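HTH-type transcriptional regulator cbl (PDB 2FYI) is a LysR-family transcriptional regulator that may serve as an accessory regulator within the cys regulon, represented here by its cofactor-binding domain. Local coordinates at residues A25-P30 with S169-E174; E38-V43 with V205-E210; L58-E63 with P77-F82; D129-R134 with H184-N189; T153-G158 with E175-L180. All coordinates share one frame; numbering follows the deposited sequence.

Interaction 1: A25-P30 with S169-E174; sequences ARYSLP and SGEQEE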
# COMPACT_ATOMS: atom_id res chain seq x y z
N ALA A 25 5.09 8.32 -3.14
CA ALA A 25 4.22 9.07 -2.29
C ALA A 25 4.83 9.20 -0.87
O ALA A 25 4.76 10.27 -0.24
CB ALA A 25 2.89 8.43 -2.27
N ARG A 26 5.46 8.14 -0.39
CA ARG A 26 6.00 8.18 0.95
C ARG A 26 7.40 8.70 1.06
O ARG A 26 7.74 9.38 2.02
CB ARG A 26 6.01 6.78 1.53
CG ARG A 26 4.65 6.25 1.68
CD ARG A 26 4.53 5.48 2.90
NE ARG A 26 4.61 6.32 4.07
CZ ARG A 26 4.89 5.80 5.27
NH1 ARG A 26 5.12 4.49 5.38
NH2 ARG A 26 4.94 6.58 6.34
N TYR A 27 8.26 8.37 0.11
CA TYR A 27 9.68 8.54 0.35
C TYR A 27 10.39 9.59 -0.48
O TYR A 27 11.54 9.92 -0.21
CB TYR A 27 10.41 7.21 0.19
CG TYR A 27 9.78 6.13 0.99
CD1 TYR A 27 9.30 4.97 0.39
CD2 TYR A 27 9.64 6.27 2.36
CE1 TYR A 27 8.69 3.98 1.12
CE2 TYR A 27 9.05 5.30 3.10
CZ TYR A 27 8.56 4.15 2.49
OH TYR A 27 7.98 3.18 3.29
N SER A 28 9.73 10.13 -1.49
CA SER A 28 10.38 11.18 -2.32
C SER A 28 9.53 12.41 -2.55
O SER A 28 10.06 13.50 -2.56
CB SER A 28 10.78 10.65 -3.69
OG SER A 28 11.33 9.35 -3.56
N LEU A 29 8.22 12.26 -2.77
CA LEU A 29 7.38 13.39 -3.08
C LEU A 29 7.19 14.41 -1.98
O LEU A 29 7.00 15.58 -2.28
CB LEU A 29 6.02 12.94 -3.54
CG LEU A 29 6.02 12.46 -4.97
CD1 LEU A 29 4.74 11.66 -5.18
CD2 LEU A 29 6.09 13.64 -5.91
N PRO A 30 7.18 13.99 -0.71
CA PRO A 30 6.78 14.97 0.28
C PRO A 30 7.63 16.24 0.18
O PRO A 30 7.10 17.36 0.22
CB PRO A 30 6.99 14.22 1.59
CG PRO A 30 6.75 12.82 1.17
CD PRO A 30 7.48 12.70 -0.09
N SER A 169 14.02 3.54 3.91
CA SER A 169 14.59 3.60 5.24
C SER A 169 14.22 4.94 5.88
O SER A 169 13.89 5.01 7.08
CB SER A 169 16.12 3.48 5.18
OG SER A 169 16.67 4.72 4.79
N GLY A 170 14.26 6.00 5.06
CA GLY A 170 14.13 7.37 5.54
C GLY A 170 13.84 7.51 7.03
O GLY A 170 14.75 7.38 7.88
N GLU A 171 12.56 7.71 7.33
CA GLU A 171 12.07 8.24 8.62
C GLU A 171 11.59 7.17 9.65
O GLU A 171 11.18 6.07 9.26
CB GLU A 171 10.98 9.30 8.36
CG GLU A 171 10.44 9.32 6.90
CD GLU A 171 9.50 8.14 6.55
OE1 GLU A 171 9.37 7.19 7.35
OE2 GLU A 171 8.88 8.17 5.46
N GLN A 172 11.64 7.54 10.94
CA GLN A 172 11.42 6.62 12.08
C GLN A 172 12.06 5.25 11.85
O GLN A 172 11.48 4.21 12.22
CB GLN A 172 9.92 6.47 12.40
CG GLN A 172 9.61 5.60 13.64
CD GLN A 172 8.13 5.63 14.05
OE1 GLN A 172 7.30 6.31 13.41
NE2 GLN A 172 7.80 4.91 15.13
N GLU A 173 13.26 5.26 11.27
CA GLU A 173 13.92 4.06 10.74
C GLU A 173 13.97 2.88 11.74
O GLU A 173 14.26 3.05 12.94
CB GLU A 173 15.28 4.39 10.12
CG GLU A 173 16.24 5.16 11.02
CD GLU A 173 17.28 4.26 11.71
OE1 GLU A 173 18.29 4.79 12.22
OE2 GLU A 173 17.08 3.02 11.74
N GLU A 174 13.67 1.70 11.19
CA GLU A 174 13.38 0.44 11.89
C GLU A 174 14.14 0.14 13.20
O GLU A 174 15.36 0.02 13.22
CB GLU A 174 13.61 -0.69 10.89
CG GLU A 174 13.03 -0.44 9.46
CD GLU A 174 13.88 0.45 8.53
OE1 GLU A 174 13.31 0.98 7.56
OE2 GLU A 174 15.10 0.62 8.73
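Tyr27 and Glu171 meet with the carboxylate at the edge of the ring. OE2 of Glu171 lies near the ring plane, 3.7 Å from Tyr27 CD2 and equally near CE2; the two side chains cross at about a right angle, and ring and carboxylate planes are turned 35° apart. The glutamate chain bends at chi2 (74°), which brings its carboxylate round to the ring. On the tyrosine itself, Arg26 CB sits over the centre of one ring face. The Arg26 guanidinium passes nearby, its NH2 4.3 Å from Glu171 OE2, but the oxygen is well out of its plane, so charge attraction is all the pair offers. Arg26 spends its N-H groups elsewhere: on Asp149 in a salt bridge, and on Thr153 of the second subunit. The contact joins the end of helix 22-27 to the loop before strand 177-180, a small, partly buried touch between the two subdomains of the bilobal, periplasmic-binding-protein-like fold of LysR cofactor-binding domains.

Interaction 2: E38-V43 with V205-E210; sequences ELFPEV and VWRFLE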
# COMPACT_ATOMS: atom_id res chain seq x y z
N GLU A 38 4.90 26.12 -1.45
CA GLU A 38 5.45 27.48 -1.24
C GLU A 38 5.38 28.27 -2.52
O GLU A 38 4.82 29.36 -2.59
CB GLU A 38 6.91 27.39 -0.90
CG GLU A 38 7.21 26.44 0.21
CD GLU A 38 7.57 27.20 1.48
OE1 GLU A 38 7.09 28.37 1.62
OE2 GLU A 38 8.33 26.64 2.31
N LEU A 39 6.00 27.71 -3.55
CA LEU A 39 6.06 28.33 -4.85
C LEU A 39 4.68 28.64 -5.39
O LEU A 39 4.45 29.71 -5.91
CB LEU A 39 6.74 27.38 -5.81
CG LEU A 39 7.03 27.98 -7.17
CD1 LEU A 39 8.22 28.87 -6.95
CD2 LEU A 39 7.33 26.88 -8.18
N PHE A 40 3.75 27.70 -5.28
CA PHE A 40 2.41 27.90 -5.85
C PHE A 40 1.33 27.80 -4.79
O PHE A 40 0.52 26.87 -4.81
CB PHE A 40 2.10 26.88 -6.96
CG PHE A 40 2.85 27.11 -8.22
CD1 PHE A 40 2.50 28.14 -9.08
CD2 PHE A 40 3.92 26.30 -8.56
CE1 PHE A 40 3.19 28.36 -10.25
CE2 PHE A 40 4.62 26.52 -9.76
CZ PHE A 40 4.25 27.55 -10.59
N PRO A 41 1.26 28.78 -3.91
CA PRO A 41 0.34 28.69 -2.80
C PRO A 41 -1.12 28.61 -3.23
O PRO A 41 -1.91 28.02 -2.53
CB PRO A 41 0.59 29.99 -2.04
CG PRO A 41 1.09 30.89 -3.05
CD PRO A 41 1.97 30.06 -3.92
N GLU A 42 -1.49 29.17 -4.36
CA GLU A 42 -2.90 29.13 -4.76
C GLU A 42 -3.28 27.96 -5.68
O GLU A 42 -4.39 27.92 -6.18
CB GLU A 42 -3.30 30.43 -5.43
CG GLU A 42 -3.21 31.59 -4.51
CD GLU A 42 -4.32 31.60 -3.49
OE1 GLU A 42 -5.31 32.33 -3.76
OE2 GLU A 42 -4.21 30.89 -2.45
N VAL A 43 -2.38 27.04 -5.94
CA VAL A 43 -2.79 25.92 -6.75
C VAL A 43 -3.09 24.72 -5.88
O VAL A 43 -2.27 24.30 -5.04
CB VAL A 43 -1.76 25.51 -7.78
CG1 VAL A 43 -2.10 24.13 -8.32
CG2 VAL A 43 -1.73 26.54 -8.89
N VAL A 205 2.27 22.74 -14.19
CA VAL A 205 2.64 21.34 -14.44
C VAL A 205 4.06 21.40 -14.93
O VAL A 205 4.91 20.65 -14.46
CB VAL A 205 1.78 20.69 -15.54
CG1 VAL A 205 2.31 19.29 -15.91
CG2 VAL A 205 0.32 20.68 -15.16
N TRP A 206 4.32 22.31 -15.87
CA TRP A 206 5.66 22.41 -16.45
C TRP A 206 6.68 22.71 -15.36
O TRP A 206 7.77 22.12 -15.33
CB TRP A 206 5.73 23.46 -17.56
CG TRP A 206 4.81 23.22 -18.69
CD1 TRP A 206 3.77 24.03 -19.12
CD2 TRP A 206 4.83 22.10 -19.58
NE1 TRP A 206 3.16 23.48 -20.23
CE2 TRP A 206 3.78 22.30 -20.52
CE3 TRP A 206 5.62 20.96 -19.67
CZ2 TRP A 206 3.52 21.37 -21.55
CZ3 TRP A 206 5.35 20.04 -20.69
CH2 TRP A 206 4.31 20.25 -21.61
N ARG A 207 6.31 23.59 -14.44
CA ARG A 207 7.19 23.89 -13.34
C ARG A 207 7.46 22.71 -12.41
O ARG A 207 8.58 22.51 -11.98
CB ARG A 207 6.72 25.07 -12.54
CG ARG A 207 7.83 25.50 -11.61
CD ARG A 207 8.95 26.17 -12.41
NE ARG A 207 8.62 27.59 -12.55
CZ ARG A 207 9.02 28.53 -11.69
NH1 ARG A 207 9.79 28.20 -10.65
NH2 ARG A 207 8.66 29.81 -11.87
N PHE A 208 6.43 21.94 -12.08
CA PHE A 208 6.61 20.82 -11.18
C PHE A 208 7.72 19.91 -11.64
O PHE A 208 8.53 19.45 -10.84
CB PHE A 208 5.33 20.01 -11.07
CG PHE A 208 5.41 18.92 -10.04
CD1 PHE A 208 4.97 19.13 -8.75
CD2 PHE A 208 5.95 17.67 -10.36
CE1 PHE A 208 5.07 18.12 -7.80
CE2 PHE A 208 6.04 16.66 -9.40
CZ PHE A 208 5.60 16.89 -8.13
N LEU A 209 7.76 19.64 -12.94
CA LEU A 209 8.75 18.72 -13.46
C LEU A 209 10.12 19.30 -13.23
O LEU A 209 11.03 18.60 -12.80
CB LEU A 209 8.55 18.42 -14.95
CG LEU A 209 7.33 17.57 -15.34
CD1 LEU A 209 7.70 16.59 -16.39
CD2 LEU A 209 6.86 16.81 -14.14
N GLU A 210 10.25 20.59 -13.49
CA GLU A 210 11.55 21.25 -13.38
C GLU A 210 12.07 21.21 -11.93
O GLU A 210 13.16 20.72 -11.62
CB GLU A 210 11.41 22.68 -13.87
CG GLU A 210 12.70 23.39 -13.96
CD GLU A 210 12.47 24.87 -13.77
OE1 GLU A 210 12.08 25.56 -14.76
OE2 GLU A 210 12.65 25.32 -12.61
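Leu39 and Arg207 point at each other across the contact, and each places CG opposite its backbone N (chi1 -172° and -168°). Arg207 then bends at chi2 and chi3, and the fold in the chain lays its guanidinium over the leucine: Leu39 CD2 lies over one guanidinium face, 3.7 Å from Arg207 NH1, and is just as near Arg207 CG. Nearer the backbone of Arg207, Phe40 comes in with its rim, CE2 being 3.8 Å from Arg207 CB, and Arg207 CG lies in the plane of that ring, which stands 70° from the guanidinium. The contact is van der Waals packing on both the stem and the guanidinium face of Arg207. Cutting Arg207 back to an alanine is likely to leave Leu39 CD2 without its flat cover and the edge of Phe40 without the CG that meets it. Around this, Phe40 also reaches Tyr204 and Asn203, and Leu39 touches Leu211, so the end of helix 29-39 rests along helix 203-212, which also packs on Ile66 of strand 66-69 through Val205, Phe208 and Leu209.

Interaction 3: L58-E63 with P77-F82; sequences LLQNGE and PQLVAF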
# COMPACT_ATOMS: atom_id res chain seq x y z
N LEU A 58 -4.46 6.56 -16.30
CA LEU A 58 -4.95 7.87 -15.88
C LEU A 58 -4.32 8.95 -16.74
O LEU A 58 -4.96 9.93 -17.08
CB LEU A 58 -4.69 8.13 -14.40
CG LEU A 58 -5.42 7.22 -13.41
CD1 LEU A 58 -4.74 7.39 -12.08
CD2 LEU A 58 -6.89 7.53 -13.29
N LEU A 59 -3.06 8.77 -17.09
CA LEU A 59 -2.42 9.75 -17.94
C LEU A 59 -3.03 9.73 -19.32
O LEU A 59 -3.32 10.78 -19.86
CB LEU A 59 -0.92 9.50 -18.03
CG LEU A 59 -0.04 9.99 -16.88
CD1 LEU A 59 1.42 9.71 -17.19
CD2 LEU A 59 -0.24 11.46 -16.67
N GLN A 60 -3.24 8.54 -19.89
CA GLN A 60 -3.85 8.45 -21.21
C GLN A 60 -5.19 9.16 -21.26
O GLN A 60 -5.50 9.82 -22.23
CB GLN A 60 -4.00 6.99 -21.66
CG GLN A 60 -2.66 6.21 -21.72
CD GLN A 60 -2.83 4.66 -21.58
OE1 GLN A 60 -3.86 4.09 -21.99
NE2 GLN A 60 -1.82 3.98 -20.99
N ASN A 61 -5.98 9.05 -20.19
CA ASN A 61 -7.31 9.64 -20.10
C ASN A 61 -7.36 11.09 -19.70
O ASN A 61 -8.42 11.69 -19.68
CB ASN A 61 -8.10 8.90 -19.03
CG ASN A 61 -8.34 7.46 -19.39
OD1 ASN A 61 -8.34 7.10 -20.57
ND2 ASN A 61 -8.55 6.61 -18.37
N GLY A 62 -6.23 11.66 -19.31
CA GLY A 62 -6.25 13.02 -18.77
C GLY A 62 -6.81 13.13 -17.36
O GLY A 62 -6.94 14.22 -16.85
N GLU A 63 -7.12 12.02 -16.73
CA GLU A 63 -7.52 12.01 -15.31
C GLU A 63 -6.40 12.43 -14.37
O GLU A 63 -6.68 12.74 -13.20
CB GLU A 63 -7.96 10.62 -14.87
CG GLU A 63 -9.16 10.08 -15.58
CD GLU A 63 -10.32 11.02 -15.48
OE1 GLU A 63 -10.44 11.73 -14.45
OE2 GLU A 63 -11.11 11.09 -16.45
N PRO A 77 3.87 3.99 -25.82
CA PRO A 77 3.84 4.83 -27.02
C PRO A 77 3.05 6.11 -26.80
O PRO A 77 3.29 7.11 -27.48
CB PRO A 77 3.10 3.96 -28.04
CG PRO A 77 3.31 2.58 -27.59
CD PRO A 77 3.35 2.64 -26.08
N GLN A 78 2.11 6.11 -25.86
CA GLN A 78 1.29 7.31 -25.69
C GLN A 78 1.75 8.23 -24.59
O GLN A 78 1.14 9.25 -24.32
CB GLN A 78 -0.14 6.95 -25.41
CG GLN A 78 -0.90 6.54 -26.60
CD GLN A 78 -2.24 5.97 -26.18
OE1 GLN A 78 -2.49 5.72 -24.96
NE2 GLN A 78 -3.13 5.78 -27.16
N LEU A 79 2.84 7.88 -23.93
CA LEU A 79 3.37 8.77 -22.93
C LEU A 79 4.78 9.21 -23.29
O LEU A 79 5.39 8.67 -24.20
CB LEU A 79 3.33 8.13 -21.54
CG LEU A 79 1.98 7.58 -21.10
CD1 LEU A 79 2.16 6.93 -19.77
CD2 LEU A 79 0.89 8.66 -21.04
N VAL A 80 5.27 10.20 -22.56
CA VAL A 80 6.64 10.67 -22.69
C VAL A 80 7.19 10.73 -21.26
O VAL A 80 6.57 11.36 -20.39
CB VAL A 80 6.65 12.11 -23.24
CG1 VAL A 80 8.06 12.65 -23.31
CG2 VAL A 80 5.99 12.17 -24.60
N ALA A 81 8.34 10.11 -21.00
CA ALA A 81 8.81 10.02 -19.63
C ALA A 81 10.20 10.58 -19.47
O ALA A 81 11.06 10.41 -20.33
CB ALA A 81 8.76 8.59 -19.17
N PHE A 82 10.42 11.26 -18.34
CA PHE A 82 11.73 11.80 -18.03
C PHE A 82 12.20 11.17 -16.74
O PHE A 82 11.40 10.92 -15.83
CB PHE A 82 11.65 13.30 -17.82
CG PHE A 82 10.97 14.03 -18.93
CD1 PHE A 82 9.59 14.13 -18.98
CD2 PHE A 82 11.71 14.66 -19.93
CE1 PHE A 82 8.95 14.85 -20.02
CE2 PHE A 82 11.07 15.38 -20.97
CZ PHE A 82 9.70 15.46 -21.01
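Gln60 and Gln78 mark the closest backbone approach, CA to CA 6.9 Å, where the last turn of helix 52-61 passes the start of strand 79-94; Gly62 ends the helix in a Schellman motif, with its N bonded to Leu59 O at 3.1 Å. Inside, two leucines carry the packing. Leu79 aims its side chain at the helix and crosses that of Leu59 at about a right angle, its CD2 3.6 Å from Leu59 CB, while the CD1 methyls of Leu59 and Leu79 meet at 3.9 Å. Leu79 has its CG beside the backbone N (chi1 -53°), which turns both methyls to the helix, CD2 touching Leu59 CD1 as well as CB. Nearer solvent the two glutamines cross, again roughly perpendicular. Gln78 is extended beyond CG and brings its OE1 against the aliphatic part of Gln60, 3.3 Å from Gln60 CG, with the amide planes 67° apart; the pair is in van der Waals contact, the amides not bonded to each other. Strand 79-94 continues the chain after the beta-alpha-beta unit of strand 43-49, helix 52-61 and strand 66-69, and pairs antiparallel with strand 189-196. Here the end of helix 52-61 packs on that strand within one alpha/beta subdomain of the periplasmic-binding-protein-like fold that LysR regulators share.

Interaction 4: D129-R134 with H184-N189; sequences DDAFAR and HLFDAN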
# COMPACT_ATOMS: atom_id res chain seq x y z
N ASP A 129 14.41 -10.60 -9.84
CA ASP A 129 14.30 -11.85 -10.54
C ASP A 129 15.48 -12.07 -11.48
O ASP A 129 16.08 -13.16 -11.51
CB ASP A 129 12.98 -11.89 -11.31
CG ASP A 129 11.76 -12.16 -10.40
OD1 ASP A 129 11.90 -12.56 -9.21
OD2 ASP A 129 10.63 -11.99 -10.90
N ASP A 130 15.84 -11.05 -12.25
CA ASP A 130 16.91 -11.18 -13.24
C ASP A 130 18.25 -11.42 -12.61
O ASP A 130 19.07 -12.19 -13.13
CB ASP A 130 17.00 -9.93 -14.07
CG ASP A 130 15.79 -9.75 -14.95
OD1 ASP A 130 14.94 -10.69 -14.95
OD2 ASP A 130 15.69 -8.69 -15.64
N ALA A 131 18.51 -10.74 -11.50
CA ALA A 131 19.75 -10.96 -10.81
C ALA A 131 19.83 -12.45 -10.49
O ALA A 131 20.83 -13.08 -10.85
CB ALA A 131 19.80 -10.15 -9.57
N PHE A 132 18.79 -13.03 -9.88
CA PHE A 132 18.80 -14.43 -9.51
C PHE A 132 18.88 -15.34 -10.71
O PHE A 132 19.60 -16.36 -10.66
CB PHE A 132 17.58 -14.79 -8.69
CG PHE A 132 17.66 -14.32 -7.25
CD1 PHE A 132 16.67 -13.49 -6.72
CD2 PHE A 132 18.74 -14.68 -6.45
CE1 PHE A 132 16.74 -13.04 -5.41
CE2 PHE A 132 18.81 -14.25 -5.13
CZ PHE A 132 17.81 -13.41 -4.61
N ALA A 133 18.16 -15.01 -11.78
CA ALA A 133 18.16 -15.90 -12.95
C ALA A 133 19.56 -16.03 -13.51
O ALA A 133 19.93 -17.07 -13.99
CB ALA A 133 17.26 -15.43 -13.98
N ARG A 134 20.34 -14.96 -13.45
CA ARG A 134 21.72 -15.09 -13.86
C ARG A 134 22.44 -16.15 -13.04
O ARG A 134 23.35 -16.74 -13.53
CB ARG A 134 22.47 -13.77 -13.77
CG ARG A 134 22.17 -12.79 -14.89
CD ARG A 134 22.77 -11.38 -14.57
NE ARG A 134 21.78 -10.28 -14.72
CZ ARG A 134 21.41 -9.43 -13.75
NH1 ARG A 134 21.93 -9.51 -12.52
NH2 ARG A 134 20.49 -8.49 -14.03
N HIS A 184 25.87 -3.96 -5.15
CA HIS A 184 26.75 -4.69 -6.01
C HIS A 184 26.09 -5.96 -6.53
O HIS A 184 26.70 -6.70 -7.26
CB HIS A 184 28.06 -5.00 -5.28
CG HIS A 184 27.88 -5.84 -4.06
ND1 HIS A 184 27.16 -5.42 -2.96
CD2 HIS A 184 28.34 -7.08 -3.75
CE1 HIS A 184 27.17 -6.37 -2.04
NE2 HIS A 184 27.86 -7.40 -2.50
N LEU A 185 24.85 -6.21 -6.18
CA LEU A 185 24.23 -7.49 -6.51
C LEU A 185 23.05 -7.33 -7.42
O LEU A 185 22.72 -8.24 -8.15
CB LEU A 185 23.75 -8.21 -5.26
CG LEU A 185 24.81 -8.52 -4.22
CD1 LEU A 185 24.13 -9.35 -3.14
CD2 LEU A 185 25.95 -9.26 -4.84
N PHE A 186 22.39 -6.19 -7.35
CA PHE A 186 21.27 -5.91 -8.24
C PHE A 186 21.51 -4.67 -9.10
O PHE A 186 22.27 -3.78 -8.72
CB PHE A 186 20.03 -5.71 -7.42
CG PHE A 186 19.74 -6.83 -6.50
CD1 PHE A 186 19.12 -7.98 -6.97
CD2 PHE A 186 20.07 -6.75 -5.16
CE1 PHE A 186 18.84 -9.05 -6.10
CE2 PHE A 186 19.79 -7.82 -4.28
CZ PHE A 186 19.18 -8.97 -4.76
N ASP A 187 20.86 -4.59 -10.26
CA ASP A 187 20.93 -3.36 -11.04
C ASP A 187 20.05 -2.24 -10.50
O ASP A 187 19.08 -2.50 -9.76
CB ASP A 187 20.60 -3.64 -12.50
CG ASP A 187 21.65 -4.50 -13.17
OD1 ASP A 187 22.76 -4.64 -12.56
OD2 ASP A 187 21.37 -5.05 -14.27
N ALA A 188 20.40 -1.01 -10.87
CA ALA A 188 19.68 0.22 -10.53
C ALA A 188 18.31 0.29 -11.19
O ALA A 188 18.12 -0.27 -12.25
CB ALA A 188 20.47 1.40 -10.95
N ASN A 189 17.39 0.99 -10.55
CA ASN A 189 16.08 1.30 -11.14
C ASN A 189 15.98 2.79 -11.40
O ASN A 189 16.79 3.57 -10.90
CB ASN A 189 14.98 0.91 -10.17
CG ASN A 189 15.12 -0.52 -9.71
OD1 ASN A 189 14.71 -1.45 -10.40
ND2 ASN A 189 15.73 -0.71 -8.55
O HOH W 1 19.74 -6.89 -11.73
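Ala131 and Phe186 form the apolar half of this contact. The methyl of Ala131 points from helix 125-134 at the aromatic ring and meets it obliquely, CB 3.5 Å from Phe186 CD1 and a little farther from CE1. Phe186 has CG beside its backbone N (chi1 -55°), a turn that carries the ring back toward the helix; Leu107 of helix 107-110 touches both residues. The same methyl also lies 3.8 Å from Leu185 O.

One helical turn on, Arg134 runs straight through chi2 and then bends at chi3 (-130°), folding its guanidinium back over its own helix. One face lies over the backbone: Asp130 O sits above its centre, and Ala131 N is offset toward the rim. From there NH2 comes within 3.6 Å of Asp187 OD2, a salt bridge of charge alone, since the oxygen is well out of the guanidinium plane; the two planes themselves are turned only 27° apart. The in-plane edge is used instead by a water, which accepts from Arg134 NH2 at 2.9 Å and from Asp187 N at 3.0 Å.

The helix is therefore held to the loop before strand 189-196 by a buried methyl-ring touch and, toward solvent, by electrostatic attraction plus one water bridge, a polar link whose directed bonds both run through the water.

Interaction 5: T153-G158 with E175-L180; sequences TYVALG and ENLIRL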
# COMPACT_ATOMS: atom_id res chain seq x y z
N THR A 153 6.78 -4.95 8.29
CA THR A 153 6.05 -5.66 9.32
C THR A 153 6.45 -7.13 9.36
O THR A 153 6.64 -7.69 10.44
CB THR A 153 4.56 -5.48 9.11
OG1 THR A 153 4.27 -4.08 9.19
CG2 THR A 153 3.72 -6.24 10.11
N TYR A 154 6.60 -7.77 8.19
CA TYR A 154 6.79 -9.22 8.20
C TYR A 154 8.24 -9.61 8.47
O TYR A 154 8.50 -10.72 8.97
CB TYR A 154 6.11 -9.90 6.98
CG TYR A 154 4.66 -9.92 7.27
CD1 TYR A 154 3.83 -8.88 6.86
CD2 TYR A 154 4.14 -10.88 8.11
CE1 TYR A 154 2.48 -8.86 7.22
CE2 TYR A 154 2.81 -10.85 8.49
CZ TYR A 154 1.98 -9.85 8.04
OH TYR A 154 0.64 -9.84 8.45
N VAL A 155 9.16 -8.70 8.18
CA VAL A 155 10.56 -8.96 8.50
C VAL A 155 10.68 -8.87 10.01
O VAL A 155 11.30 -9.71 10.67
CB VAL A 155 11.50 -7.95 7.83
CG1 VAL A 155 12.89 -8.03 8.44
CG2 VAL A 155 11.52 -8.13 6.29
N ALA A 156 10.06 -7.84 10.56
CA ALA A 156 10.04 -7.66 12.00
C ALA A 156 9.39 -8.86 12.67
O ALA A 156 9.84 -9.30 13.69
CB ALA A 156 9.30 -6.41 12.36
N LEU A 157 8.34 -9.41 12.08
CA LEU A 157 7.61 -10.51 12.67
C LEU A 157 8.40 -11.80 12.69
O LEU A 157 8.12 -12.67 13.49
CB LEU A 157 6.36 -10.78 11.87
CG LEU A 157 5.32 -11.55 12.65
CD1 LEU A 157 4.75 -10.64 13.71
CD2 LEU A 157 4.22 -11.99 11.72
N GLY A 158 9.37 -11.97 11.79
CA GLY A 158 10.08 -13.21 11.72
C GLY A 158 9.83 -14.05 10.49
O GLY A 158 10.52 -15.04 10.26
N GLU A 175 13.37 0.01 14.28
CA GLU A 175 13.89 -0.26 15.63
C GLU A 175 15.07 -1.24 15.74
O GLU A 175 16.18 -0.87 16.11
CB GLU A 175 12.74 -0.80 16.52
CG GLU A 175 11.50 -1.43 15.75
CD GLU A 175 11.76 -2.77 14.95
OE1 GLU A 175 12.26 -3.78 15.50
OE2 GLU A 175 11.41 -2.80 13.74
N ASN A 176 14.78 -2.50 15.45
CA ASN A 176 15.70 -3.61 15.59
C ASN A 176 15.92 -4.30 14.27
O ASN A 176 16.15 -5.51 14.22
CB ASN A 176 15.15 -4.66 16.56
CG ASN A 176 14.95 -4.11 17.93
OD1 ASN A 176 15.80 -4.31 18.80
ND2 ASN A 176 13.85 -3.41 18.14
N LEU A 177 15.78 -3.54 13.20
CA LEU A 177 16.10 -4.05 11.89
C LEU A 177 17.31 -3.28 11.42
O LEU A 177 17.59 -2.20 11.92
CB LEU A 177 14.95 -3.80 10.93
CG LEU A 177 13.57 -4.31 11.30
CD1 LEU A 177 12.69 -4.15 10.09
CD2 LEU A 177 13.63 -5.75 11.75
N ILE A 178 18.01 -3.84 10.44
CA ILE A 178 19.19 -3.21 9.85
C ILE A 178 19.17 -3.40 8.33
O ILE A 178 18.70 -4.43 7.83
CB ILE A 178 20.48 -3.78 10.49
CG1 ILE A 178 21.73 -3.30 9.75
CG2 ILE A 178 20.44 -5.29 10.57
CD1 ILE A 178 23.02 -3.48 10.56
N ARG A 179 19.64 -2.39 7.60
CA ARG A 179 19.73 -2.48 6.13
C ARG A 179 21.12 -2.93 5.67
O ARG A 179 22.09 -2.31 6.02
CB ARG A 179 19.36 -1.13 5.51
CG ARG A 179 17.88 -0.97 5.25
CD ARG A 179 17.33 0.46 5.51
NE ARG A 179 15.85 0.47 5.51
CZ ARG A 179 15.09 0.42 4.40
NH1 ARG A 179 15.66 0.42 3.19
NH2 ARG A 179 13.76 0.41 4.50
N LEU A 180 21.23 -4.01 4.93
CA LEU A 180 22.54 -4.41 4.42
C LEU A 180 22.65 -4.00 2.94
O LEU A 180 21.67 -4.12 2.17
CB LEU A 180 22.75 -5.91 4.58
CG LEU A 180 22.55 -6.51 5.98
CD1 LEU A 180 22.82 -8.01 6.08
CD2 LEU A 180 23.42 -5.76 6.93
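Leu177 CD2 reaches into the side of helix 148-157, where it is 4.1 Å from Val155 CG1 and equally far from the CA of Ala156, with the Ala156 methyl slightly beyond at 4.4 Å. One branch of the leucine thus does all the touching, meeting one valine methyl and the helix backbone beside it. Val155 turns CG1 opposite its backbone N (chi1 166°), and that puts this branch, rather than CG2, in front of the leucine. The pairing is typical of an alpha/beta layer, here the second subdomain of the periplasmic-binding-protein-like fold: a helix lies on the sheet, with strand 177-180 held antiparallel to strand 79-94 by backbone bonds of Ile178 with Val93 and Leu180 with Leu91. Behind the first shell, Val155 also rests on Pro94 and Ile116, and Leu177 on Leu92. At the helix end Gly158 closes a Schellman motif, its N reaching Val155 O at 3.2 Å. Just ahead of the strand, Glu175, poorly ordered, is modelled with OE1 accepting from Asn176 ND2 at 3.1 Å, and its OE2 edges toward the Ala156 methyl. Farther out, Tyr154 on the same helix bonds through OH to Ala25 O of the second subunit.

Interactions 2 and 3 lie in one subdomain and interactions 4 and 5 in the other, while interaction 1 reaches between them. Interaction 1 touches interaction 5 through the salt bridge of Glu174 OE1 with Arg179 NH2 (3.1 Å), and both face the second subunit: the 25-30 region of one chain meets the 153-158 helix of the other. Interaction 1 also shares helix 29-39 with interaction 2, and its Leu29 CD2 packs on Phe208 CZ of the 205-210 segment at 4.0 Å. Interaction 2 continues to interaction 3 through Leu209 CD1 and Phe82 CD1, also 4.0 Å apart. Interaction 5 is nested inside the loop closed by interaction 4, their centres about 22 Å apart.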